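Local coordinates for beta-lactamase-like protein (Novosphingobium pentaromativorans US6-1, PDB 6AUF) that probably hydrolyses beta-lactam antibiotics, as a zinc-dependent class B3 metallo-beta-lactamase with two zinc ions bound in its active site, at residues G60-I64 and I75-P79; E108-G114 and I152-P156. The contacts are given in a common frame with arbitrary orientation. Numbering follows the deposited sequence.

Overall arrangement
Both contacts lie beside one binuclear zinc site: contact 2 contains its ligands His109, Asp111 and His112, and contact 1 approaches it through Ile61. Contact 1 is wholly buried, its centre about 7 Å from that of the chain, where sheet strands 64-66 and 72-75 give way to loops; backbone pairing, a serine hydroxyl and a water carry it, with isoleucine packing. Contact 2, partly buried, has its centre about 12 Å from that of the chain and relies on the rings of His110 and Phe155 packed against backbone and side-chain atoms, without hydrogen bonds between its segments. They meet where His112 O accepts probable hydrogen bonds from Ser77 N (2.9 Å) and Gly78 N (3.1 Å).

Contact 1 of 2, residues G60-I64 and I75-P79; sequences GIASI and IDSGP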
loop_
_atom_site.group_PDB
_atom_site.type_symbol
_atom_site.label_atom_id
_atom_site.label_comp_id
_atom_site.label_asym_id
_atom_site.label_seq_id
_atom_site.Cartn_x
_atom_site.Cartn_y
_atom_site.Cartn_z
ATOM N N GLY A 60 -6.745 -3.904 -10.016
ATOM C CA GLY A 60 -6.494 -2.489 -9.856
ATOM C C GLY A 60 -5.838 -2.107 -8.539
ATOM O O GLY A 60 -5.078 -1.135 -8.483
ATOM N N ILE A 61 -6.114 -2.856 -7.473
ATOM C CA ILE A 61 -5.627 -2.533 -6.138
ATOM C C ILE A 61 -4.845 -3.721 -5.601
ATOM O O ILE A 61 -5.322 -4.859 -5.654
ATOM C CB ILE A 61 -6.778 -2.172 -5.182
ATOM C CG1 ILE A 61 -7.583 -0.985 -5.724
ATOM C CG2 ILE A 61 -6.220 -1.875 -3.801
ATOM C CD1 ILE A 61 -6.798 0.340 -5.786
ATOM N N ALA A 62 -3.661 -3.456 -5.063
ATOM C CA ALA A 62 -2.847 -4.529 -4.517
ATOM C C ALA A 62 -3.354 -4.960 -3.147
ATOM O O ALA A 62 -4.061 -4.233 -2.447
ATOM C CB ALA A 62 -1.376 -4.114 -4.405
ATOM N N SER A 63 -2.982 -6.180 -2.785
ATOM C CA SER A 63 -3.174 -6.719 -1.447
ATOM C C SER A 63 -2.069 -7.746 -1.271
ATOM O O SER A 63 -1.945 -8.650 -2.104
ATOM C CB SER A 63 -4.557 -7.350 -1.286
ATOM O OG SER A 63 -4.811 -7.653 0.076
ATOM N N ILE A 64 -1.246 -7.588 -0.230
ATOM C CA ILE A 64 -0.004 -8.344 -0.088
ATOM C C ILE A 64 -0.132 -9.341 1.052
ATOM O O ILE A 64 -0.528 -8.978 2.164
ATOM C CB ILE A 64 1.190 -7.415 0.147
ATOM C CG1 ILE A 64 1.217 -6.320 -0.933
ATOM C CG2 ILE A 64 2.469 -8.233 0.201
ATOM C CD1 ILE A 64 1.253 -6.845 -2.354
ATOM N N ILE A 75 -1.444 -7.044 3.953
ATOM C CA ILE A 75 -1.430 -5.589 3.840
ATOM C C ILE A 75 -2.481 -5.170 2.819
ATOM O O ILE A 75 -2.408 -5.553 1.644
ATOM C CB ILE A 75 -0.047 -5.054 3.441
ATOM C CG1 ILE A 75 1.041 -5.657 4.321
ATOM C CG2 ILE A 75 -0.016 -3.512 3.516
ATOM C CD1 ILE A 75 2.438 -5.279 3.869
ATOM N N ASP A 76 -3.451 -4.374 3.271
ATOM C CA ASP A 76 -4.483 -3.786 2.428
ATOM C C ASP A 76 -5.581 -4.777 2.080
ATOM O O ASP A 76 -5.336 -5.973 1.890
ATOM C CB ASP A 76 -3.879 -3.203 1.153
ATOM C CG ASP A 76 -3.149 -1.904 1.405
ATOM O OD1 ASP A 76 -3.370 -1.312 2.480
ATOM O OD2 ASP A 76 -2.367 -1.472 0.536
ATOM N N SER A 77 -6.804 -4.263 2.001
ATOM C CA SER A 77 -7.972 -5.058 1.700
ATOM C C SER A 77 -8.486 -4.862 0.284
ATOM O O SER A 77 -9.255 -5.699 -0.199
ATOM C CB SER A 77 -9.099 -4.710 2.680
ATOM O OG SER A 77 -9.533 -3.375 2.462
ATOM N N GLY A 78 -8.086 -3.791 -0.389
ATOM C CA GLY A 78 -8.758 -3.375 -1.594
ATOM C C GLY A 78 -10.036 -2.642 -1.237
ATOM O O GLY A 78 -10.334 -2.404 -0.061
ATOM N N PRO A 79 -10.822 -2.279 -2.249
ATOM C CA PRO A 79 -12.032 -1.478 -2.008
ATOM C C PRO A 79 -12.999 -2.144 -1.038
ATOM O O PRO A 79 -12.831 -3.289 -0.606
ATOM C CB PRO A 79 -12.640 -1.338 -3.406
ATOM C CG PRO A 79 -11.456 -1.454 -4.335
ATOM C CD PRO A 79 -10.531 -2.443 -3.686
HETATM O O HOH W 1 -3.799 -1.288 -1.888
#
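Where two sheet strands run out into loops, side chains and water can take over the pairing that the backbone abandons. Here the segments run roughly antiparallel, and Ile64 and Ile75 form a hydrogen-bonded pair: Ile64 N donates to Ile75 O (3.0 Å) and Ile75 N to Ile64 O (2.8 Å). Their side chains share one face, the CB atoms of Ile64 and Ile75 4.2 Å apart, against Tyr208. One step on, Ser63 CA approaches Ile75 O at 3.4 Å, a CA-H...O contact, while Ser63 OG donates a short 2.5 Å bond to Asp76 O. Outward, backbone bonds join Ser63 to Val56, Ala62 to Pro250 and Asp76, whose phi is positive (78°), to Leu104. Asp76 OD1 bonds to Ser106 N and Asp76 OD2 to the Tyr208 hydroxyl, while a water 2.8 Å from Asp76 OD2 also reaches Ala62 O at 3.0 Å. Ser77 OG donates to Gly78 O (2.8 Å) and is also hydrogen-bonded to Ser115 N; Ser77 N and Gly78 N probably both bond to His112 O, tying the turn to the zinc-binding segment. Gly78 (79°/-175°) must be glycine, since a CB would jam against Ser77 O and clash with Pro79 CD. Ile61 CG2 lies 3.7 Å from Gly78 CA, and Ile61 CG1 3.9 Å from Pro79 CD. Ile61 also packs on His251 and lies close to His112, both zinc ligands. Such a strand end, carrying an aspartate into a turn containing Gly78 beside the metal ligands, is characteristic of the metallo-beta-lactamase fold, next to its binuclear zinc site.

Contact 2 of 2, residues E108-G114 and I152-P156; sequences EHHDHAG and IEGFP. With ZN (zinc ion), chain C; ZN (zinc ion), chain B.
The HxHxDH zinc motif of the metallo-beta-lactamase superfamily combines a loop and a short helix, and here a phenylalanine from a distant loop packs against it. Within 108-114, Glu108 and His109 are non-helical, His109 is the N-cap, and a short helix begins at His110; His109 O accepts from His112 N (3.1 Å) and Ala113 N (2.9 Å). His109 ND1 binds the zinc of chain C at 1.9 Å, shared with His107 and His185, and His109 NE2 is hydrogen-bonded to Asp146; Asp111 OD2 (2.3 Å) and His112 NE2 (2.0 Å) bind the zinc of chain B with His251. The 152-156 segment is extended (Glu153 -97°/171°, Phe155 -151°/171°). Ile152 CG1 lies 4.2 Å from His110 CD2, near the plane of that ring (His110 chi1 p, 69°; chi2 89°). Glu153, chi1 p and chi2 t, lays its CG over the His110 ring face in a CH-pi contact, 4.0 Å from the centroid, with OE2 3.5 Å from His110 CG. Gly154 O passes 3.9 Å from His110 CB. Phe155, chi1 p and chi2 -86°, points toward the motif: its CE1 lies 3.3 Å from Glu108 O at the ring edge, its CD1 3.7 Å from His110 CA and its CD2 3.7 Å from Ala113 O. Gly114 CA lies 5.1 Å from Phe155 CA and 3.7 Å from Phe155 CB. Last, Pro156 sets its CD 3.0 Å from Gly114 O.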
loop_
_atom_site.group_PDB
_atom_site.type_symbol
_atom_site.label_atom_id
_atom_site.label_comp_id
_atom_site.label_asym_id
_atom_site.label_seq_id
_atom_site.Cartn_x
_atom_site.Cartn_y
_atom_site.Cartn_z
ATOM N N GLU A 108 -4.941 5.363 4.199
ATOM C CA GLU A 108 -6.235 5.277 4.873
ATOM C C GLU A 108 -7.399 5.670 3.971
ATOM O O GLU A 108 -8.370 6.286 4.420
ATOM C CB GLU A 108 -6.206 6.137 6.137
ATOM C CG GLU A 108 -6.189 7.670 5.921
ATOM C CD GLU A 108 -4.800 8.254 5.699
ATOM O OE1 GLU A 108 -4.632 9.477 5.923
ATOM O OE2 GLU A 108 -3.884 7.502 5.310
ATOM N N HIS A 109 -7.339 5.304 2.700
ATOM C CA HIS A 109 -8.418 5.562 1.759
ATOM C C HIS A 109 -9.214 4.289 1.499
ATOM O O HIS A 109 -8.701 3.181 1.666
ATOM C CB HIS A 109 -7.859 6.139 0.462
ATOM C CG HIS A 109 -7.316 7.528 0.620
ATOM N ND1 HIS A 109 -6.389 8.072 -0.242
ATOM C CD2 HIS A 109 -7.570 8.483 1.549
ATOM C CE1 HIS A 109 -6.103 9.300 0.140
ATOM N NE2 HIS A 109 -6.807 9.576 1.223
ATOM N N HIS A 110 -10.483 4.468 1.101
ATOM C CA HIS A 110 -11.417 3.343 0.977
ATOM C C HIS A 110 -10.957 2.322 -0.059
ATOM O O HIS A 110 -11.195 1.119 0.099
ATOM C CB HIS A 110 -12.799 3.853 0.587
ATOM C CG HIS A 110 -12.845 4.380 -0.807
ATOM N ND1 HIS A 110 -13.118 3.582 -1.895
ATOM C CD2 HIS A 110 -12.572 5.610 -1.302
ATOM C CE1 HIS A 110 -13.055 4.307 -2.996
ATOM N NE2 HIS A 110 -12.727 5.542 -2.664
ATOM N N ASP A 111 -10.337 2.785 -1.148
ATOM C CA ASP A 111 -9.931 1.872 -2.210
ATOM C C ASP A 111 -8.841 0.911 -1.752
ATOM O O ASP A 111 -8.644 -0.135 -2.382
ATOM C CB ASP A 111 -9.441 2.668 -3.415
ATOM C CG ASP A 111 -8.445 3.732 -3.015
ATOM O OD1 ASP A 111 -8.690 4.369 -1.966
ATOM O OD2 ASP A 111 -7.423 3.917 -3.716
ATOM N N HIS A 112 -8.114 1.251 -0.689
ATOM C CA HIS A 112 -7.059 0.380 -0.194
ATOM C C HIS A 112 -7.407 -0.317 1.105
ATOM O O HIS A 112 -6.943 -1.434 1.340
ATOM C CB HIS A 112 -5.769 1.176 0.003
ATOM C CG HIS A 112 -5.269 1.816 -1.247
ATOM N ND1 HIS A 112 -4.486 1.145 -2.163
ATOM C CD2 HIS A 112 -5.452 3.060 -1.747
ATOM C CE1 HIS A 112 -4.198 1.952 -3.167
ATOM N NE2 HIS A 112 -4.770 3.121 -2.937
ATOM N N ALA A 113 -8.208 0.321 1.952
ATOM C CA ALA A 113 -8.549 -0.209 3.262
ATOM C C ALA A 113 -10.052 -0.371 3.414
ATOM O O ALA A 113 -10.529 -0.664 4.517
ATOM C CB ALA A 113 -7.980 0.699 4.370
ATOM N N GLY A 114 -10.804 -0.206 2.325
ATOM C CA GLY A 114 -12.253 -0.137 2.416
ATOM C C GLY A 114 -12.911 -1.332 3.084
ATOM O O GLY A 114 -13.996 -1.201 3.662
ATOM N N ILE A 152 -13.015 12.620 -1.180
ATOM C CA ILE A 152 -13.005 11.175 -0.999
ATOM C C ILE A 152 -14.103 10.753 -0.020
ATOM O O ILE A 152 -14.519 11.518 0.863
ATOM C CB ILE A 152 -11.605 10.729 -0.523
ATOM C CG1 ILE A 152 -11.113 9.502 -1.308
ATOM C CG2 ILE A 152 -11.586 10.495 0.990
ATOM C CD1 ILE A 152 -10.871 9.766 -2.783
ATOM N N GLU A 153 -14.585 9.525 -0.188
ATOM C CA GLU A 153 -15.614 8.933 0.656
ATOM C C GLU A 153 -14.982 8.065 1.743
ATOM O O GLU A 153 -13.783 7.781 1.736
ATOM C CB GLU A 153 -16.579 8.098 -0.192
ATOM C CG GLU A 153 -15.863 7.111 -1.106
ATOM C CD GLU A 153 -16.682 5.873 -1.393
ATOM O OE1 GLU A 153 -17.723 5.988 -2.075
ATOM O OE2 GLU A 153 -16.288 4.783 -0.923
ATOM N N GLY A 154 -15.818 7.626 2.686
ATOM C CA GLY A 154 -15.358 6.870 3.829
ATOM C C GLY A 154 -15.560 5.371 3.670
ATOM O O GLY A 154 -15.989 4.873 2.633
ATOM N N PHE A 155 -15.239 4.651 4.739
ATOM C CA PHE A 155 -15.353 3.199 4.759
ATOM C C PHE A 155 -15.622 2.759 6.186
ATOM O O PHE A 155 -15.531 3.560 7.124
ATOM C CB PHE A 155 -14.090 2.530 4.214
ATOM C CG PHE A 155 -12.854 2.939 4.919
ATOM C CD1 PHE A 155 -12.173 4.082 4.535
ATOM C CD2 PHE A 155 -12.374 2.194 5.985
ATOM C CE1 PHE A 155 -11.019 4.478 5.200
ATOM C CE2 PHE A 155 -11.224 2.575 6.652
ATOM C CZ PHE A 155 -10.542 3.725 6.259
ATOM N N PRO A 156 -15.951 1.490 6.391
ATOM C CA PRO A 156 -16.397 1.056 7.715
ATOM C C PRO A 156 -15.238 1.016 8.692
ATOM O O PRO A 156 -14.164 0.474 8.387
ATOM C CB PRO A 156 -16.975 -0.344 7.459
ATOM C CG PRO A 156 -16.241 -0.833 6.288
ATOM C CD PRO A 156 -15.882 0.370 5.440
HETATM ZN ZN ZN C . -5.252 7.392 -1.612
HETATM ZN ZN ZN B . -5.222 4.429 -4.334
#